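Local coordinates for protein ESXA (Geobacillus thermodenitrificans, PDB 3ZBH) that is of unknown function but, as a WXG100 (ESAT-6 family) protein, is probably a small helical substrate of a type VII secretion system, at residues R15-Q20 / Q77-S82; N27-I32 / K67-L72. All coordinates share one frame; numbering follows the deposited sequence.

Contact 1: R15-Q20 / Q77-S82; sequences RGVARQ and QQLHNS. With ACT (acetate ion), chain N; PO4 (phosphate ion), chain J.
A18 sets its methyl against one face of the H80 imidazole, CB standing 3.6 Å from the ring centroid and 11° off the normal, a CH-pi contact over the middle of the ring. The same CB lies 3.6 Å from CB of L79, so this small side chain meets two consecutive residues of the facing helix and lets the segment axes approach to 8.2 Å. L79 reaches on to V17, where CD1 of the leucine touches CG1 of the valine at 3.8 Å. At the ring edge, NE2 of H80 donates to OXT of an acetate ion (2.9 Å, 159°), and NH1 of R19 donates to that same oxygen over 2.7 Å. Two N-H groups, one from each helix, thus grip one oxygen of an ion that probably came from the crystallisation liquor. R15 runs extended from CG to NE, and a water accepts from its NE and donates to the backbone O of H80; its guanidinium continues to a salt bridge with E87. An alanine in place of H80 would probably leave the acetate held by R19 without its imidazole donor and open a gap over the A18 methyl. Near-antiparallel at 167°, the two segments belong to helices 11-45 and 48-95 of the hairpin; the second subunit packs on the V17 and L79 side through its T41 and W46, and W46 NE1 of that subunit is hydrogen-bonded to S82 OG.

Contact 2: N27-I32 / K67-L72; sequences NVTELI and KMAVLL
The helical hairpin of the WXG100 fold, two long antiparallel helices joined by a short turn, is packed here through V28, T29, M68, A69 and L72, with purely apolar contacts between the segments. V28 is central: its two methyls diverge, CG1 anti to the backbone N (chi1 170°) and CG2 anti to the carbonyl carbon, so that each meets a different part of helix 48-95. CG1 comes to 3.9 Å from CB of A69, and V28 and A69 are also the residues whose CA atoms face each other most closely, at 6.0 Å, while CG2 serves both M68 and L72. M68 contributes its CG, 4.4 Å from V28 CG2, and beyond CG its chain bends off from 27-32; it also packs on F65 of the second subunit. The axes of the two segments are 9.3 Å apart and their directions 160° apart, close to antiparallel. V28 also packs on L31 of the second subunit, which ties the hairpin core to the dimer interface. The L72 side chain crosses that of V28 at about a right angle, its CD1 4.2 Å from V28 CG2. T29 adds its methyl, CG2 lying 3.8 Å from A69 CB.

Overall arrangement
Both contacts join the same pair of helices, 11-45 and 48-95, and so sample one hairpin at two levels. Along the chain, contact 2 is nested inside contact 1: 15-20 and 27-32 come first, then 67-72 and 77-82, the order expected when two antiparallel helices are folded back on each other. Their centres lie 16 Å apart and their nearest atoms about 5 Å, without touching. Contact 2, its centre about 5 Å from the centre of the chain, is buried; contact 1, nearer the open end of the hairpin, is partly buried. The second subunit reaches both, so the same stretches of helix that pair within the chain also face the second subunit.

Contact 1: R15-Q20 / Q77-S82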
ATOM      1  N   ARG B  15     -14.844 -12.463  11.445  1.00 23.10           N
ATOM      2  CA  ARG B  15     -13.558 -13.132  11.194  1.00 22.51           C
ATOM      3  C   ARG B  15     -13.088 -12.942   9.761  1.00 21.75           C
ATOM      4  O   ARG B  15     -11.892 -12.797   9.509  1.00 21.30           O
ATOM      5  CB  ARG B  15     -13.644 -14.613  11.518  1.00 23.93           C
ATOM      6  CG  ARG B  15     -13.788 -14.843  13.001  1.00 26.29           C
ATOM      7  CD  ARG B  15     -14.078 -16.284  13.367  1.00 26.29           C
ATOM      8  NE  ARG B  15     -14.078 -16.358  14.832  1.00 29.43           N
ATOM      9  CZ  ARG B  15     -14.970 -17.026  15.552  1.00 27.64           C
ATOM     10  NH1 ARG B  15     -15.946 -17.698  14.947  1.00 28.22           N
ATOM     11  NH2 ARG B  15     -14.869 -17.018  16.869  1.00 29.06           N
ATOM     12  N   GLY B  16     -14.027 -13.020   8.827  1.00 22.56           N
ATOM     13  CA  GLY B  16     -13.750 -12.689   7.417  1.00 22.41           C
ATOM     14  C   GLY B  16     -13.105 -11.317   7.245  1.00 23.06           C
ATOM     15  O   GLY B  16     -12.115 -11.151   6.512  1.00 21.07           O
ATOM     16  N   VAL B  17     -13.687 -10.318   7.891  1.00 21.52           N
ATOM     17  CA  VAL B  17     -13.159  -8.972   7.814  1.00 21.51           C
ATOM     18  C   VAL B  17     -11.830  -8.853   8.582  1.00 20.19           C
ATOM     19  O   VAL B  17     -10.920  -8.164   8.123  1.00 19.30           O
ATOM     20  CB  VAL B  17     -14.188  -7.919   8.286  1.00 21.73           C
ATOM     21  CG1 VAL B  17     -13.561  -6.542   8.181  1.00 20.30           C
ATOM     22  CG2 VAL B  17     -15.437  -7.990   7.380  1.00 21.99           C
ATOM     23  N   ALA B  18     -11.716  -9.552   9.706  1.00 18.88           N
ATOM     24  CA  ALA B  18     -10.442  -9.570  10.446  1.00 20.35           C
ATOM     25  C   ALA B  18      -9.317 -10.100   9.547  1.00 21.09           C
ATOM     26  O   ALA B  18      -8.222  -9.554   9.523  1.00 20.13           O
ATOM     27  CB  ALA B  18     -10.560 -10.442  11.670  1.00 18.95           C
ATOM     28  N   ARG B  19      -9.607 -11.158   8.800  1.00 22.40           N
ATOM     29  CA  ARG B  19      -8.588 -11.735   7.906  1.00 23.80           C
ATOM     30  C   ARG B  19      -8.173 -10.777   6.807  1.00 21.57           C
ATOM     31  O   ARG B  19      -7.005 -10.711   6.452  1.00 23.01           O
ATOM     32  CB  ARG B  19      -9.041 -13.080   7.348  1.00 26.31           C
ATOM     33  CG  ARG B  19      -8.865 -14.233   8.352  1.00 29.62           C
ATOM     34  CD  ARG B  19      -9.008 -15.612   7.687  1.00 34.20           C
ATOM     35  NE  ARG B  19     -10.329 -15.772   7.057  1.00 38.25           N
ATOM     36  CZ  ARG B  19     -11.432 -16.177   7.688  1.00 38.51           C
ATOM     37  NH1 ARG B  19     -11.402 -16.489   8.981  1.00 42.14           N
ATOM     38  NH2 ARG B  19     -12.565 -16.274   7.019  1.00 36.82           N
ATOM     39  N   GLN B  20      -9.103  -9.988   6.294  1.00 21.57           N
ATOM     40  CA  GLN B  20      -8.772  -8.944   5.317  1.00 22.29           C
ATOM     41  C   GLN B  20      -7.826  -7.916   5.897  1.00 23.30           C
ATOM     42  O   GLN B  20      -6.843  -7.516   5.243  1.00 22.42           O
ATOM     43  CB  GLN B  20     -10.022  -8.220   4.851  1.00 25.76           C
ATOM     44  CG  GLN B  20     -11.017  -9.065   4.085  1.00 28.71           C
ATOM     45  CD  GLN B  20     -12.093  -8.175   3.520  1.00 34.04           C
ATOM     46  OE1 GLN B  20     -11.974  -7.686   2.396  1.00 38.68           O
ATOM     47  NE2 GLN B  20     -13.105  -7.892   4.320  1.00 31.75           N
ATOM     48  N   GLN B  77      -6.872  -7.751  15.005  1.00 20.78           N
ATOM     49  CA  GLN B  77      -6.889  -8.437  16.278  1.00 21.45           C
ATOM     50  C   GLN B  77      -8.204  -8.152  17.046  1.00 20.93           C
ATOM     51  O   GLN B  77      -8.800  -9.070  17.636  1.00 20.46           O
ATOM     52  CB  GLN B  77      -5.680  -8.038  17.132  1.00 23.70           C
ATOM     53  CG  GLN B  77      -5.695  -8.717  18.511  1.00 28.86           C
ATOM     54  CD  GLN B  77      -5.621 -10.222  18.382  1.00 32.41           C
ATOM     55  OE1 GLN B  77      -4.624 -10.742  17.878  1.00 36.40           O
ATOM     56  NE2 GLN B  77      -6.675 -10.933  18.798  1.00 31.49           N
ATOM     57  N   GLN B  78      -8.626  -6.898  17.075  1.00 20.77           N
ATOM     58  CA  GLN B  78      -9.864  -6.527  17.819  1.00 20.24           C
ATOM     59  C   GLN B  78     -11.135  -7.119  17.177  1.00 18.60           C
ATOM     60  O   GLN B  78     -12.111  -7.415  17.877  1.00 18.84           O
ATOM     61  CB  GLN B  78      -9.991  -5.003  17.925  1.00 22.39           C
ATOM     62  CG  GLN B  78      -9.006  -4.339  18.902  1.00 26.69           C
ATOM     63  CD  GLN B  78      -8.934  -5.009  20.292  1.00 30.39           C
ATOM     64  OE1 GLN B  78      -7.879  -4.980  20.917  1.00 38.43           O
ATOM     65  NE2 GLN B  78     -10.036  -5.626  20.765  1.00 27.44           N
ATOM     66  N   LEU B  79     -11.123  -7.276  15.855  1.00 17.04           N
ATOM     67  CA  LEU B  79     -12.219  -7.977  15.145  1.00 17.27           C
ATOM     68  C   LEU B  79     -12.312  -9.456  15.479  1.00 18.57           C
ATOM     69  O   LEU B  79     -13.395 -10.007  15.642  1.00 18.08           O
ATOM     70  CB  LEU B  79     -12.096  -7.808  13.630  1.00 16.60           C
ATOM     71  CG  LEU B  79     -12.517  -6.415  13.117  1.00 17.65           C
ATOM     72  CD1 LEU B  79     -12.065  -6.197  11.686  1.00 18.38           C
ATOM     73  CD2 LEU B  79     -14.033  -6.254  13.231  1.00 17.31           C
ATOM     74  N   HIS B  80     -11.164 -10.113  15.553  1.00 20.25           N
ATOM     75  CA  HIS B  80     -11.140 -11.474  16.049  1.00 21.48           C
ATOM     76  C   HIS B  80     -11.662 -11.539  17.464  1.00 20.55           C
ATOM     77  O   HIS B  80     -12.420 -12.447  17.785  1.00 20.19           O
ATOM     78  CB  HIS B  80      -9.731 -12.063  15.982  1.00 22.40           C
ATOM     79  CG  HIS B  80      -9.395 -12.659  14.638  1.00 23.70           C
ATOM     80  ND1 HIS B  80      -8.358 -12.241  13.907  1.00 27.76           N
ATOM     81  CD2 HIS B  80     -10.005 -13.675  13.908  1.00 25.17           C
ATOM     82  CE1 HIS B  80      -8.283 -12.959  12.769  1.00 25.65           C
ATOM     83  NE2 HIS B  80      -9.293 -13.831  12.768  1.00 27.86           N
ATOM     84  N   ASN B  81     -11.252 -10.608  18.316  1.00 20.56           N
ATOM     85  CA  ASN B  81     -11.768 -10.591  19.703  1.00 20.72           C
ATOM     86  C   ASN B  81     -13.286 -10.410  19.719  1.00 21.43           C
ATOM     87  O   ASN B  81     -13.984 -11.085  20.481  1.00 19.07           O
ATOM     88  CB  ASN B  81     -11.146  -9.462  20.540  1.00 21.83           C
ATOM     89  CG  ASN B  81      -9.698  -9.711  20.871  1.00 24.87           C
ATOM     90  OD1 ASN B  81      -9.190 -10.802  20.658  1.00 26.88           O
ATOM     91  ND2 ASN B  81      -9.014  -8.687  21.349  1.00 24.34           N
ATOM     92  N   SER B  82     -13.774  -9.487  18.887  1.00 19.23           N
ATOM     93  CA  SER B  82     -15.224  -9.210  18.842  1.00 20.87           C
ATOM     94  C   SER B  82     -15.977 -10.404  18.286  1.00 19.89           C
ATOM     95  O   SER B  82     -17.072 -10.667  18.682  1.00 17.71           O
ATOM     96  CB  SER B  82     -15.555  -7.984  17.956  1.00 20.66           C
ATOM     97  OG  SER B  82     -15.255  -6.791  18.606  1.00 23.06           O
TER
HETATM   98  C   ACT N1098      -9.494 -16.993  12.131  1.00 51.96           C
HETATM   99  O   ACT N1098     -10.348 -17.232  13.018  1.00 54.06           O
HETATM  100  OXT ACT N1098      -9.747 -16.245  11.153  1.00 51.41           O
HETATM  101  CH3 ACT N1098      -8.123 -17.598  12.247  1.00 50.90           C
HETATM  102  P   PO4 J1098     -15.287  -5.740   2.573  1.00 51.64           P
HETATM  103  O1  PO4 J1098     -14.667  -5.752   3.957  1.00 49.82           O
HETATM  104  O2  PO4 J1098     -16.381  -4.706   2.507  1.00 52.08           O
HETATM  105  O3  PO4 J1098     -15.881  -7.104   2.311  1.00 53.37           O
HETATM  106  O4  PO4 J1098     -14.235  -5.389   1.539  1.00 49.86           O
HETATM  107  O   HOH W   1     -12.050 -14.915  16.284  1.00 24.66           O

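Contact 2: N27-I32 / K67-L72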
ATOM      1  N   ASN B  27       0.391  -7.115   3.002  1.00 23.97           N
ATOM      2  CA  ASN B  27       0.611  -6.402   1.763  1.00 23.37           C
ATOM      3  C   ASN B  27       1.343  -5.070   1.907  1.00 23.31           C
ATOM      4  O   ASN B  27       2.158  -4.740   1.043  1.00 21.67           O
ATOM      5  CB  ASN B  27      -0.700  -6.194   0.990  1.00 25.87           C
ATOM      6  CG  ASN B  27      -1.342  -7.505   0.563  1.00 28.41           C
ATOM      7  OD1 ASN B  27      -0.664  -8.503   0.384  1.00 33.31           O
ATOM      8  ND2 ASN B  27      -2.652  -7.504   0.424  1.00 30.75           N
ATOM      9  N   VAL B  28       1.058  -4.307   2.975  1.00 20.27           N
ATOM     10  CA  VAL B  28       1.767  -3.048   3.255  1.00 20.00           C
ATOM     11  C   VAL B  28       3.263  -3.269   3.537  1.00 21.12           C
ATOM     12  O   VAL B  28       4.103  -2.593   2.928  1.00 19.75           O
ATOM     13  CB  VAL B  28       1.109  -2.202   4.407  1.00 19.85           C
ATOM     14  CG1 VAL B  28       1.996  -1.022   4.849  1.00 20.03           C
ATOM     15  CG2 VAL B  28      -0.233  -1.685   3.948  1.00 21.15           C
ATOM     16  N   THR B  29       3.612  -4.198   4.443  1.00 21.64           N
ATOM     17  CA  THR B  29       5.031  -4.384   4.753  1.00 20.78           C
ATOM     18  C   THR B  29       5.800  -5.035   3.592  1.00 20.90           C
ATOM     19  O   THR B  29       6.949  -4.645   3.317  1.00 22.94           O
ATOM     20  CB  THR B  29       5.290  -5.137   6.085  1.00 21.57           C
ATOM     21  OG1 THR B  29       4.550  -6.347   6.088  1.00 23.80           O
ATOM     22  CG2 THR B  29       4.878  -4.247   7.297  1.00 22.24           C
ATOM     23  N   GLU B  30       5.151  -5.946   2.870  1.00 21.85           N
ATOM     24  CA  GLU B  30       5.751  -6.517   1.658  1.00 23.46           C
ATOM     25  C   GLU B  30       6.044  -5.425   0.631  1.00 23.83           C
ATOM     26  O   GLU B  30       7.123  -5.393   0.025  1.00 21.71           O
ATOM     27  CB  GLU B  30       4.898  -7.655   1.106  1.00 25.25           C
ATOM     28  CG  GLU B  30       4.923  -8.851   2.060  1.00 28.28           C
ATOM     29  CD  GLU B  30       3.884  -9.878   1.730  1.00 33.55           C
ATOM     30  OE1 GLU B  30       3.306  -9.791   0.634  1.00 35.82           O
ATOM     31  OE2 GLU B  30       3.652 -10.782   2.554  1.00 36.82           O
ATOM     32  N   LEU B  31       5.086  -4.524   0.445  1.00 21.33           N
ATOM     33  CA  LEU B  31       5.276  -3.406  -0.473  1.00 21.89           C
ATOM     34  C   LEU B  31       6.422  -2.497  -0.037  1.00 20.47           C
ATOM     35  O   LEU B  31       7.273  -2.128  -0.835  1.00 22.86           O
ATOM     36  CB  LEU B  31       3.965  -2.608  -0.590  1.00 21.70           C
ATOM     37  CG  LEU B  31       3.965  -1.253  -1.284  1.00 24.39           C
ATOM     38  CD1 LEU B  31       4.155  -1.384  -2.797  1.00 24.24           C
ATOM     39  CD2 LEU B  31       2.616  -0.605  -0.965  1.00 27.10           C
ATOM     40  N   ILE B  32       6.468  -2.141   1.227  1.00 20.41           N
ATOM     41  CA  ILE B  32       7.567  -1.323   1.707  1.00 19.72           C
ATOM     42  C   ILE B  32       8.939  -1.975   1.464  1.00 21.50           C
ATOM     43  O   ILE B  32       9.860  -1.333   0.979  1.00 20.91           O
ATOM     44  CB  ILE B  32       7.384  -0.919   3.176  1.00 19.09           C
ATOM     45  CG1 ILE B  32       6.193   0.050   3.306  1.00 22.03           C
ATOM     46  CG2 ILE B  32       8.652  -0.242   3.700  1.00 20.52           C
ATOM     47  CD1 ILE B  32       6.250   1.254   2.349  1.00 24.87           C
ATOM     48  N   LYS B  67       2.869   2.861  10.083  1.00 20.29           N
ATOM     49  CA  LYS B  67       1.728   3.131  10.960  1.00 20.92           C
ATOM     50  C   LYS B  67       0.461   2.458  10.450  1.00 17.81           C
ATOM     51  O   LYS B  67      -0.364   2.003  11.224  1.00 20.10           O
ATOM     52  CB  LYS B  67       1.500   4.642  11.097  1.00 23.44           C
ATOM     53  CG  LYS B  67       2.464   5.352  12.035  1.00 27.01           C
ATOM     54  CD  LYS B  67       2.425   6.845  11.767  1.00 31.24           C
ATOM     55  CE  LYS B  67       3.552   7.626  12.422  1.00 37.47           C
ATOM     56  NZ  LYS B  67       3.282   7.784  13.877  1.00 41.52           N
ATOM     57  N   MET B  68       0.282   2.425   9.139  1.00 19.96           N
ATOM     58  CA  MET B  68      -0.886   1.754   8.575  1.00 18.95           C
ATOM     59  C   MET B  68      -0.816   0.261   8.888  1.00 18.20           C
ATOM     60  O   MET B  68      -1.808  -0.358   9.226  1.00 17.58           O
ATOM     61  CB  MET B  68      -0.969   1.984   7.070  1.00 19.29           C
ATOM     62  CG  MET B  68      -2.200   1.361   6.438  1.00 22.15           C
ATOM     63  SD  MET B  68      -3.718   2.267   6.849  1.00 26.13           S
ATOM     64  CE  MET B  68      -3.620   3.578   5.628  1.00 24.86           C
ATOM     65  N   ALA B  69       0.365  -0.327   8.712  1.00 18.14           N
ATOM     66  CA  ALA B  69       0.506  -1.747   8.992  1.00 18.52           C
ATOM     67  C   ALA B  69       0.173  -2.056  10.469  1.00 17.04           C
ATOM     68  O   ALA B  69      -0.525  -3.035  10.757  1.00 19.18           O
ATOM     69  CB  ALA B  69       1.906  -2.230   8.590  1.00 17.70           C
ATOM     70  N   VAL B  70       0.614  -1.219  11.399  1.00 16.63           N
ATOM     71  CA  VAL B  70       0.260  -1.429  12.808  1.00 16.46           C
ATOM     72  C   VAL B  70      -1.259  -1.322  12.977  1.00 16.92           C
ATOM     73  O   VAL B  70      -1.906  -2.188  13.587  1.00 17.77           O
ATOM     74  CB  VAL B  70       0.957  -0.395  13.722  1.00 18.81           C
ATOM     75  CG1 VAL B  70       0.368  -0.409  15.123  1.00 18.32           C
ATOM     76  CG2 VAL B  70       2.470  -0.651  13.782  1.00 20.38           C
ATOM     77  N   LEU B  71      -1.832  -0.249  12.436  1.00 17.38           N
ATOM     78  CA  LEU B  71      -3.302  -0.036  12.558  1.00 17.33           C
ATOM     79  C   LEU B  71      -4.115  -1.214  12.059  1.00 16.53           C
ATOM     80  O   LEU B  71      -5.014  -1.681  12.750  1.00 16.32           O
ATOM     81  CB  LEU B  71      -3.702   1.202  11.745  1.00 17.10           C
ATOM     82  CG  LEU B  71      -5.206   1.453  11.552  1.00 19.27           C
ATOM     83  CD1 LEU B  71      -5.786   1.749  12.912  1.00 19.08           C
ATOM     84  CD2 LEU B  71      -5.356   2.651  10.612  1.00 19.19           C
ATOM     85  N   LEU B  72      -3.805  -1.693  10.846  1.00 16.94           N
ATOM     86  CA  LEU B  72      -4.568  -2.766  10.243  1.00 17.10           C
ATOM     87  C   LEU B  72      -4.460  -4.039  11.075  1.00 18.78           C
ATOM     88  O   LEU B  72      -5.422  -4.742  11.235  1.00 16.75           O
ATOM     89  CB  LEU B  72      -4.103  -3.049   8.805  1.00 17.53           C
ATOM     90  CG  LEU B  72      -4.222  -1.859   7.811  1.00 18.94           C
ATOM     91  CD1 LEU B  72      -3.486  -2.183   6.518  1.00 19.82           C
ATOM     92  CD2 LEU B  72      -5.652  -1.369   7.548  1.00 22.46           C
TER